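Local coordinates for protein glycosyl hydrolase (Rhizobium leguminosarum bv. trifolii, PDB 5NDX) that probably hydrolyses O-glycosidic bonds as an iduronidase of glycosyl hydrolase family 39, a bacterial orthologue of human alpha-L-iduronidase, at residues Phe27-Leu33 against Val58-Leu64; Lys91-Met97 against Trp139-Asn145. The protein carries 2 engineered substitutions. All coordinates share one frame; numbering follows the deposited sequence.

Contact 1 (Phe27-Leu33 against Val58-Leu64); sequences FSPAELL and VHYLYNL. With 8U8 ((2~{R},3~{S},4~{S},5~{R},6~{S})-6-(4-methyl-2-oxidanylidene-chromen-7-yl)oxy-3,4,5-tris(oxidanyl)oxane-2-carboxylic acid), chain M.
Two groups of the Val58-His59 backbone meet the carbonyl oxygen of Phe27: the amide N of His59 donates to Phe27 O at 3.1 Å in a nearly straight bond (164°) that lies in the carbonyl plane, and the CA of Val58 adds a weaker C-H contact to the same oxygen at 3.4 Å. This pairing is a parallel bridge between Phe27 and Val58, whose side chains run side by side on the same face of the sheet. CG of Phe27 sits between the backbone N and the carbonyl carbon (chi1 61°), a rotation that brings one face of the ring against Val58, with CG2 of Val58 3.6 Å from CZ of Phe27 and displaced toward the ring's rim in a CH-pi contact. The other methyl of Val58, CG1, presses on Ala30, 3.5 Å from its CA, and meets CD1 of Leu33 tip to tip. Ala30 CB lies against the carbonyl oxygens of His59 and Tyr60, with Val58 CG1, Leu61 CD2 and Leu64 CD1 around it where the two 3-10 segments meet. Further out, the bent chain of Glu31 slides past Leu64 in the opposite direction. Ser28 OG, anti to the backbone N, packs alongside the base of the histidine, 3.2 Å from His59 CB, and at the edge of the Tyr60 ring. His59 NE2 donates at 3.1 Å to O3 on the sugar ring of 8U8 (chain M), an atom lying in the plane of the imidazole at its edge; ND1 is hydrogen-bonded to Glu95, a second-shell carboxylate that fixes the ring's rotation. The two segments continue from neighbouring strands 24-27 and 55-58, forming adjacent loops at the C-terminal end of a TIM barrel, where the sugar-binding site of this glycosidase lies.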
loop_
_atom_site.group_PDB
_atom_site.type_symbol
_atom_site.label_atom_id
_atom_site.label_comp_id
_atom_site.label_asym_id
_atom_site.label_seq_id
_atom_site.Cartn_x
_atom_site.Cartn_y
_atom_site.Cartn_z
ATOM N N PHE A 27 -8.855 4.384 2.463
ATOM C CA PHE A 27 -10.006 3.966 3.265
ATOM C C PHE A 27 -10.996 5.139 3.412
ATOM O O PHE A 27 -10.756 6.248 2.910
ATOM C CB PHE A 27 -9.593 3.430 4.636
ATOM C CG PHE A 27 -8.882 4.433 5.498
ATOM C CD1 PHE A 27 -9.590 5.327 6.292
ATOM C CD2 PHE A 27 -7.518 4.492 5.508
ATOM C CE1 PHE A 27 -8.940 6.259 7.066
ATOM C CE2 PHE A 27 -6.851 5.407 6.306
ATOM C CZ PHE A 27 -7.579 6.306 7.075
ATOM N N SER A 28 -12.120 4.827 4.065
ATOM C CA SER A 28 -13.192 5.745 4.345
ATOM C C SER A 28 -13.802 5.315 5.689
ATOM O O SER A 28 -13.813 4.125 5.979
ATOM C CB SER A 28 -14.240 5.672 3.246
ATOM O OG SER A 28 -15.090 6.771 3.389
ATOM N N PRO A 29 -14.280 6.236 6.529
ATOM C CA PRO A 29 -14.181 7.676 6.369
ATOM C C PRO A 29 -12.991 8.246 7.116
ATOM O O PRO A 29 -12.298 7.543 7.882
ATOM C CB PRO A 29 -15.489 8.170 7.033
ATOM C CG PRO A 29 -15.591 7.281 8.230
ATOM C CD PRO A 29 -15.180 5.901 7.661
ATOM N N ALA A 30 -12.807 9.546 6.928
ATOM C CA ALA A 30 -11.662 10.280 7.460
ATOM C C ALA A 30 -11.556 10.240 8.972
ATOM O O ALA A 30 -10.451 10.299 9.515
ATOM C CB ALA A 30 -11.710 11.722 6.978
ATOM N N GLU A 31 -12.689 10.104 9.644
ATOM C CA GLU A 31 -12.719 10.025 11.108
ATOM C C GLU A 31 -11.887 8.875 11.658
ATOM O O GLU A 31 -11.392 8.977 12.787
ATOM C CB GLU A 31 -14.165 9.862 11.632
ATOM C CG GLU A 31 -14.997 11.130 11.589
ATOM C CD GLU A 31 -15.595 11.451 10.218
ATOM O OE1 GLU A 31 -15.415 10.662 9.255
ATOM O OE2 GLU A 31 -16.256 12.522 10.102
ATOM N N LEU A 32 -11.704 7.790 10.893
ATOM C CA LEU A 32 -10.816 6.702 11.362
ATOM C C LEU A 32 -9.439 7.178 11.642
ATOM O O LEU A 32 -8.779 6.607 12.509
ATOM C CB LEU A 32 -10.757 5.523 10.383
ATOM C CG LEU A 32 -12.063 4.791 10.170
ATOM C CD1 LEU A 32 -11.811 3.659 9.189
ATOM C CD2 LEU A 32 -12.645 4.288 11.480
ATOM N N LEU A 33 -8.993 8.262 10.998
ATOM C CA LEU A 33 -7.646 8.787 11.283
ATOM C C LEU A 33 -7.487 9.279 12.730
ATOM O O LEU A 33 -6.384 9.382 13.227
ATOM C CB LEU A 33 -7.272 9.921 10.332
ATOM C CG LEU A 33 -6.925 9.551 8.910
ATOM C CD1 LEU A 33 -6.985 10.714 7.937
ATOM C CD2 LEU A 33 -5.517 8.957 8.868
ATOM N N VAL A 58 -7.823 9.152 1.500
ATOM C CA VAL A 58 -8.847 9.027 2.543
ATOM C C VAL A 58 -10.081 9.886 2.176
ATOM O O VAL A 58 -9.940 11.119 1.973
ATOM C CB VAL A 58 -8.295 9.472 3.905
ATOM C CG1 VAL A 58 -9.378 9.395 4.958
ATOM C CG2 VAL A 58 -7.062 8.646 4.325
ATOM N N HIS A 59 -11.260 9.250 2.145
ATOM C CA HIS A 59 -12.507 9.918 1.752
ATOM C C HIS A 59 -13.033 10.875 2.818
ATOM O O HIS A 59 -12.961 10.578 4.016
ATOM C CB HIS A 59 -13.658 8.915 1.531
ATOM C CG HIS A 59 -13.603 8.132 0.263
ATOM N ND1 HIS A 59 -12.792 8.464 -0.801
ATOM C CD2 HIS A 59 -14.347 7.068 -0.146
ATOM C CE1 HIS A 59 -13.001 7.619 -1.797
ATOM N NE2 HIS A 59 -13.931 6.753 -1.419
ATOM N N TYR A 60 -13.613 11.974 2.370
ATOM C CA TYR A 60 -14.354 12.924 3.234
ATOM C C TYR A 60 -13.474 13.638 4.255
ATOM O O TYR A 60 -13.895 13.882 5.382
ATOM C CB TYR A 60 -15.499 12.201 3.959
ATOM C CG TYR A 60 -16.495 11.533 3.042
ATOM C CD1 TYR A 60 -17.334 12.314 2.245
ATOM C CD2 TYR A 60 -16.650 10.152 3.007
ATOM C CE1 TYR A 60 -18.296 11.748 1.421
ATOM C CE2 TYR A 60 -17.610 9.560 2.177
ATOM C CZ TYR A 60 -18.425 10.380 1.385
ATOM O OH TYR A 60 -19.369 9.880 0.536
ATOM N N LEU A 61 -12.253 14.015 3.861
ATOM C CA LEU A 61 -11.427 14.826 4.744
ATOM C C LEU A 61 -12.168 16.112 5.195
ATOM O O LEU A 61 -12.063 16.489 6.350
ATOM C CB LEU A 61 -10.073 15.161 4.101
ATOM C CG LEU A 61 -9.096 13.969 4.128
ATOM C CD1 LEU A 61 -7.975 14.222 3.146
ATOM C CD2 LEU A 61 -8.586 13.722 5.534
ATOM N N TYR A 62 -12.936 16.744 4.313
ATOM C CA TYR A 62 -13.635 17.995 4.709
ATOM C C TYR A 62 -14.833 17.809 5.673
ATOM O O TYR A 62 -15.244 18.782 6.308
ATOM C CB TYR A 62 -14.052 18.795 3.478
ATOM C CG TYR A 62 -12.928 19.544 2.757
ATOM C CD1 TYR A 62 -11.878 20.142 3.460
ATOM C CD2 TYR A 62 -12.929 19.663 1.363
ATOM C CE1 TYR A 62 -10.882 20.880 2.817
ATOM C CE2 TYR A 62 -11.929 20.377 0.699
ATOM C CZ TYR A 62 -10.910 20.996 1.440
ATOM O OH TYR A 62 -9.937 21.759 0.837
ATOM N N ASN A 63 -15.346 16.582 5.850
ATOM C CA ASN A 63 -16.302 16.315 6.952
ATOM C C ASN A 63 -15.661 16.464 8.306
ATOM O O ASN A 63 -16.363 16.552 9.272
ATOM C CB ASN A 63 -16.948 14.925 6.859
ATOM C CG ASN A 63 -17.931 14.819 5.703
ATOM O OD1 ASN A 63 -18.288 15.805 5.065
ATOM N ND2 ASN A 63 -18.357 13.618 5.428
ATOM N N LEU A 64 -14.333 16.473 8.380
ATOM C CA LEU A 64 -13.643 16.771 9.616
ATOM C C LEU A 64 -13.728 18.263 10.004
ATOM O O LEU A 64 -13.480 18.597 11.151
ATOM C CB LEU A 64 -12.161 16.360 9.535
ATOM C CG LEU A 64 -11.923 14.847 9.371
ATOM C CD1 LEU A 64 -10.447 14.505 9.321
ATOM C CD2 LEU A 64 -12.659 14.026 10.447
HETATM C C15 8U8 M . -22.613 2.596 -5.628
HETATM C C13 8U8 M . -21.604 2.336 -6.582
HETATM C C14 8U8 M . -21.969 2.220 -7.926
HETATM C C16 8U8 M . -20.997 2.003 -8.906
HETATM O O9 8U8 M . -21.398 1.880 -10.063
HETATM O O8 8U8 M . -19.662 1.880 -8.576
HETATM C C11 8U8 M . -19.253 2.104 -7.284
HETATM C C10 8U8 M . -17.883 2.111 -7.001
HETATM C C12 8U8 M . -20.224 2.321 -6.268
HETATM C C7 8U8 M . -19.755 2.577 -4.965
HETATM C C8 8U8 M . -18.384 2.588 -4.688
HETATM C C9 8U8 M . -17.436 2.344 -5.696
HETATM O O2 8U8 M . -16.073 2.380 -5.478
HETATM C C5 8U8 M . -15.429 2.115 -4.172
HETATM O O1 8U8 M . -15.984 0.910 -3.622
HETATM C C1 8U8 M . -15.784 0.651 -2.285
HETATM C C6 8U8 M . -15.562 -0.752 -2.282
HETATM O O7 8U8 M . -15.847 -1.339 -1.245
HETATM O O6 8U8 M . -15.086 -1.226 -3.298
HETATM C C2 8U8 M . -14.512 1.271 -1.628
HETATM O O5 8U8 M . -13.361 0.496 -2.023
HETATM C C3 8U8 M . -14.330 2.821 -1.937
HETATM O O4 8U8 M . -14.500 3.553 -0.774
HETATM C C4 8U8 M . -15.317 3.310 -3.045
HETATM O O3 8U8 M . -14.860 4.643 -3.515
#

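Contact 2 (Lys91-Met97 against Trp139-Asn145); sequences KPFFELM and WYFETTN. With 8U8 ((2~{R},3~{S},4~{S},5~{R},6~{S})-6-(4-methyl-2-oxidanylidene-chromen-7-yl)oxy-3,4,5-tris(oxidanyl)oxane-2-carboxylic acid), chain N; 8U8 ((2~{R},3~{S},4~{S},5~{R},6~{S})-6-(4-methyl-2-oxidanylidene-chromen-7-yl)oxy-3,4,5-tris(oxidanyl)oxane-2-carboxylic acid), chain M.
Tyr140 and Phe93, paired on neighbouring parallel strands, meet at the root of the tyrosine. Its CB lies 4.0 Å from CD1 of Phe93 and also touches C15 of 8U8 (chain N), bound at the N-terminal end of the barrel. With CG beside the backbone N (chi1 -64°), the ring then leads away from strand 91-95 and lays one face over the coumarin: CG and CD2 meet C13, CD1 and CE1 meet C7, CE2 meets C16 and O8, CZ comes within 3.4 Å of C11, and OH ends near C10. Phe93 CZ borders the same ligand and the carboxylate of Glu142.

On the opposite face of the sheet, Pro92 CG sits over the six-membered ring of Trp139 (centroid 3.4 Å away) in a CH-pi contact, and Phe94 packs obliquely on Phe141. Between the faces runs a ladder: Phe94 N to Tyr140 O, Glu142 N to Phe94 O and Leu96 N to Glu142 O, each 2.8 Å. Glu95 OE2 and Glu142 OE1 come within 4.0 Å, like charges probably eased by Arg57, which bridges both. The poorly ordered Asn145, its OD1 hydrogen-bonded to Arg57, makes a bent ND2 bond (3.0 Å) to O3 of 8U8 (chain M) at the barrel's C-terminal end. In this TIM barrel, Phe93, Tyr140, Glu95 and Glu142 line the interior, while Phe94 and Phe141 pack on the helices.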
loop_
_atom_site.group_PDB
_atom_site.type_symbol
_atom_site.label_atom_id
_atom_site.label_comp_id
_atom_site.label_asym_id
_atom_site.label_seq_id
_atom_site.Cartn_x
_atom_site.Cartn_y
_atom_site.Cartn_z
ATOM N N LYS A 91 1.830 10.732 2.773
ATOM C CA LYS A 91 1.309 11.915 2.132
ATOM C C LYS A 91 -0.116 11.711 1.733
ATOM O O LYS A 91 -0.470 10.649 1.273
ATOM C CB LYS A 91 2.123 12.207 0.877
ATOM C CG LYS A 91 3.609 12.450 1.208
ATOM C CD LYS A 91 4.479 12.476 0.001
ATOM C CE LYS A 91 5.974 12.591 0.366
ATOM N NZ LYS A 91 6.180 13.885 1.029
ATOM N N PRO A 92 -0.943 12.760 1.826
ATOM C CA PRO A 92 -2.288 12.566 1.342
ATOM C C PRO A 92 -2.414 12.607 -0.193
ATOM O O PRO A 92 -1.829 13.461 -0.876
ATOM C CB PRO A 92 -3.043 13.721 1.995
ATOM C CG PRO A 92 -2.020 14.750 2.192
ATOM C CD PRO A 92 -0.827 13.990 2.628
ATOM N N PHE A 93 -3.191 11.667 -0.705
ATOM C CA PHE A 93 -3.752 11.746 -2.040
ATOM C C PHE A 93 -5.117 12.351 -1.709
ATOM O O PHE A 93 -6.042 11.644 -1.329
ATOM C CB PHE A 93 -3.808 10.351 -2.674
ATOM C CG PHE A 93 -4.284 10.302 -4.096
ATOM C CD1 PHE A 93 -4.550 11.435 -4.846
ATOM C CD2 PHE A 93 -4.485 9.052 -4.696
ATOM C CE1 PHE A 93 -5.013 11.341 -6.153
ATOM C CE2 PHE A 93 -4.954 8.958 -5.993
ATOM C CZ PHE A 93 -5.192 10.105 -6.739
ATOM N N PHE A 94 -5.149 13.694 -1.747
ATOM C CA PHE A 94 -6.119 14.526 -1.039
ATOM C C PHE A 94 -7.325 14.748 -1.944
ATOM O O PHE A 94 -7.258 15.550 -2.882
ATOM C CB PHE A 94 -5.470 15.892 -0.691
ATOM C CG PHE A 94 -6.171 16.669 0.393
ATOM C CD1 PHE A 94 -7.504 17.041 0.280
ATOM C CD2 PHE A 94 -5.485 17.069 1.520
ATOM C CE1 PHE A 94 -8.133 17.748 1.298
ATOM C CE2 PHE A 94 -6.116 17.781 2.535
ATOM C CZ PHE A 94 -7.432 18.128 2.414
ATOM N N GLU A 95 -8.404 14.036 -1.667
ATOM C CA GLU A 95 -9.644 14.236 -2.379
ATOM C C GLU A 95 -10.314 15.454 -1.776
ATOM O O GLU A 95 -10.527 15.512 -0.542
ATOM C CB GLU A 95 -10.586 13.040 -2.251
ATOM C CG GLU A 95 -9.959 11.740 -2.735
ATOM C CD GLU A 95 -10.834 10.545 -2.394
ATOM O OE1 GLU A 95 -10.755 10.059 -1.229
ATOM O OE2 GLU A 95 -11.624 10.151 -3.286
ATOM N N LEU A 96 -10.631 16.412 -2.634
ATOM C CA LEU A 96 -11.275 17.656 -2.185
ATOM C C LEU A 96 -12.773 17.359 -2.030
ATOM O O LEU A 96 -13.571 17.595 -2.926
ATOM C CB LEU A 96 -10.989 18.769 -3.183
ATOM C CG LEU A 96 -9.507 19.164 -3.223
ATOM C CD1 LEU A 96 -9.185 20.087 -4.396
ATOM C CD2 LEU A 96 -9.024 19.765 -1.914
ATOM N N MET A 97 -13.137 16.834 -0.869
ATOM C CA MET A 97 -14.344 16.095 -0.724
ATOM C C MET A 97 -14.832 16.147 0.698
ATOM O O MET A 97 -14.054 16.040 1.658
ATOM C CB MET A 97 -14.011 14.663 -1.124
ATOM C CG MET A 97 -14.967 13.557 -0.747
ATOM S SD MET A 97 -14.265 11.903 -1.152
ATOM C CE MET A 97 -15.751 10.951 -0.840
ATOM N N TRP A 139 2.195 16.513 -2.457
ATOM C CA TRP A 139 0.870 15.920 -2.383
ATOM C C TRP A 139 0.242 15.913 -3.763
ATOM O O TRP A 139 0.790 16.528 -4.671
ATOM C CB TRP A 139 -0.015 16.658 -1.437
ATOM C CG TRP A 139 0.440 16.688 -0.017
ATOM C CD1 TRP A 139 1.572 16.183 0.498
ATOM C CD2 TRP A 139 -0.238 17.346 1.054
ATOM N NE1 TRP A 139 1.651 16.467 1.853
ATOM C CE2 TRP A 139 0.534 17.166 2.216
ATOM C CE3 TRP A 139 -1.475 18.004 1.161
ATOM C CZ2 TRP A 139 0.143 17.662 3.453
ATOM C CZ3 TRP A 139 -1.867 18.488 2.406
ATOM C CH2 TRP A 139 -1.064 18.324 3.522
ATOM N N TYR A 140 -0.837 15.135 -3.934
ATOM C CA TYR A 140 -1.694 15.220 -5.126
ATOM C C TYR A 140 -3.092 15.532 -4.642
ATOM O O TYR A 140 -3.507 15.016 -3.630
ATOM C CB TYR A 140 -1.661 13.945 -5.982
ATOM C CG TYR A 140 -0.301 13.700 -6.558
ATOM C CD1 TYR A 140 0.678 13.070 -5.817
ATOM C CD2 TYR A 140 0.033 14.161 -7.822
ATOM C CE1 TYR A 140 1.971 12.912 -6.324
ATOM C CE2 TYR A 140 1.322 13.972 -8.362
ATOM C CZ TYR A 140 2.299 13.384 -7.606
ATOM O OH TYR A 140 3.593 13.213 -8.140
ATOM N N PHE A 141 -3.791 16.406 -5.365
ATOM C CA PHE A 141 -5.166 16.762 -5.065
ATOM C C PHE A 141 -6.044 16.197 -6.138
ATOM O O PHE A 141 -5.662 16.191 -7.302
ATOM C CB PHE A 141 -5.342 18.278 -5.008
ATOM C CG PHE A 141 -4.620 18.891 -3.870
ATOM C CD1 PHE A 141 -5.240 18.983 -2.625
ATOM C CD2 PHE A 141 -3.291 19.250 -4.000
ATOM C CE1 PHE A 141 -4.556 19.514 -1.535
ATOM C CE2 PHE A 141 -2.589 19.750 -2.913
ATOM C CZ PHE A 141 -3.231 19.886 -1.689
ATOM N N GLU A 142 -7.217 15.736 -5.725
ATOM C CA GLU A 142 -8.158 15.056 -6.609
ATOM C C GLU A 142 -9.561 15.554 -6.394
ATOM O O GLU A 142 -9.930 15.950 -5.285
ATOM C CB GLU A 142 -8.201 13.536 -6.304
ATOM C CG GLU A 142 -8.642 12.741 -7.500
ATOM C CD GLU A 142 -8.742 11.249 -7.245
ATOM O OE1 GLU A 142 -8.828 10.868 -6.079
ATOM O OE2 GLU A 142 -8.767 10.477 -8.211
ATOM N N THR A 143 -10.356 15.461 -7.437
ATOM C CA THR A 143 -11.803 15.641 -7.291
ATOM C C THR A 143 -12.422 14.599 -6.364
ATOM O O THR A 143 -11.893 13.490 -6.145
ATOM C CB THR A 143 -12.573 15.381 -8.583
ATOM O OG1 THR A 143 -12.261 14.043 -9.017
ATOM C CG2 THR A 143 -12.241 16.385 -9.623
ATOM N N THR A 144 -13.591 14.998 -5.895
ATOM C CA THR A 144 -14.436 14.269 -4.985
ATOM C C THR A 144 -14.762 13.000 -5.673
ATOM O O THR A 144 -15.003 12.945 -6.901
ATOM C CB THR A 144 -15.762 15.078 -4.646
ATOM O OG1 THR A 144 -16.283 14.726 -3.358
ATOM C CG2 THR A 144 -16.842 14.893 -5.724
ATOM N N ASN A 145 -14.828 11.994 -4.837
ATOM C CA ASN A 145 -14.899 10.626 -5.271
ATOM C C ASN A 145 -16.197 10.379 -6.066
ATOM O O ASN A 145 -17.215 11.118 -5.928
ATOM C CB ASN A 145 -14.823 9.704 -4.053
ATOM C CG ASN A 145 -14.731 8.242 -4.439
ATOM O OD1 ASN A 145 -13.823 7.836 -5.198
ATOM N ND2 ASN A 145 -15.711 7.445 -3.966
HETATM C C15 8U8 N . -2.125 11.073 -8.517
HETATM C C13 8U8 N . -0.891 11.082 -9.173
HETATM C C14 8U8 N . -0.744 11.771 -10.370
HETATM C C16 8U8 N . 0.499 11.846 -10.982
HETATM O O9 8U8 N . 0.600 12.410 -12.064
HETATM O O8 8U8 N . 1.566 11.185 -10.459
HETATM C C11 8U8 N . 1.454 10.553 -9.271
HETATM C C10 8U8 N . 2.614 10.006 -8.781
HETATM C C12 8U8 N . 0.237 10.478 -8.610
HETATM C C7 8U8 N . 0.216 9.818 -7.380
HETATM C C8 8U8 N . 1.386 9.254 -6.884
HETATM C C9 8U8 N . 2.599 9.348 -7.569
HETATM O O2 8U8 N . 3.728 8.789 -7.025
HETATM C C5 8U8 N . 5.029 9.259 -7.467
HETATM O O1 8U8 N . 5.263 8.415 -8.608
HETATM C C1 8U8 N . 6.553 8.486 -9.257
HETATM C C6 8U8 N . 6.801 9.897 -9.898
HETATM O O7 8U8 N . 5.818 10.596 -10.219
HETATM O O6 8U8 N . 7.981 10.268 -9.990
HETATM C C2 8U8 N . 7.586 8.147 -8.186
HETATM O O5 8U8 N . 8.949 8.148 -8.713
HETATM C C3 8U8 N . 7.460 9.129 -6.998
HETATM O O4 8U8 N . 8.368 8.721 -6.009
HETATM C C4 8U8 N . 6.052 9.051 -6.406
HETATM O O3 8U8 N . 5.860 10.021 -5.374
HETATM C C15 8U8 M . -22.613 2.596 -5.628
HETATM C C13 8U8 M . -21.604 2.336 -6.582
HETATM C C14 8U8 M . -21.969 2.220 -7.926
HETATM C C16 8U8 M . -20.997 2.003 -8.906
HETATM O O9 8U8 M . -21.398 1.880 -10.063
HETATM O O8 8U8 M . -19.662 1.880 -8.576
HETATM C C11 8U8 M . -19.253 2.104 -7.284
HETATM C C10 8U8 M . -17.883 2.111 -7.001
HETATM C C12 8U8 M . -20.224 2.321 -6.268
HETATM C C7 8U8 M . -19.755 2.577 -4.965
HETATM C C8 8U8 M . -18.384 2.588 -4.688
HETATM C C9 8U8 M . -17.436 2.344 -5.696
HETATM O O2 8U8 M . -16.073 2.380 -5.478
HETATM C C5 8U8 M . -15.429 2.115 -4.172
HETATM O O1 8U8 M . -15.984 0.910 -3.622
HETATM C C1 8U8 M . -15.784 0.651 -2.285
HETATM C C6 8U8 M . -15.562 -0.752 -2.282
HETATM O O7 8U8 M . -15.847 -1.339 -1.245
HETATM O O6 8U8 M . -15.086 -1.226 -3.298
HETATM C C2 8U8 M . -14.512 1.271 -1.628
HETATM O O5 8U8 M . -13.361 0.496 -2.023
HETATM C C3 8U8 M . -14.330 2.821 -1.937
HETATM O O4 8U8 M . -14.500 3.553 -0.774
HETATM C C4 8U8 M . -15.317 3.310 -3.045
HETATM O O3 8U8 M . -14.860 4.643 -3.515
#

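Overall arrangement
Contact 1 joins the loops after the first two strands of the barrel, contact 2 the third and fourth strands; their centres are 11 Å apart and they join directly. His59 ND1 of contact 1 is hydrogen-bonded to Glu95 OE1 of contact 2 at 2.6 Å, and a backbone hydrogen bond links Tyr62 N to Met97 O at 3.0 Å. Both contacts reach the same 8U8 (chain M), whose O3 accepts from each of them; Arg323, Glu265, Asp313, Trp272 and Lys222 also bind this ligand. Gln146, an altered residue at the predicted proton-donor position, has its side chain about 6 Å from that of His59 and about 3 Å from that of Asn145. Contact 2 alone touches the second 8U8 (chain N), about 13 Å from the His59 side chain.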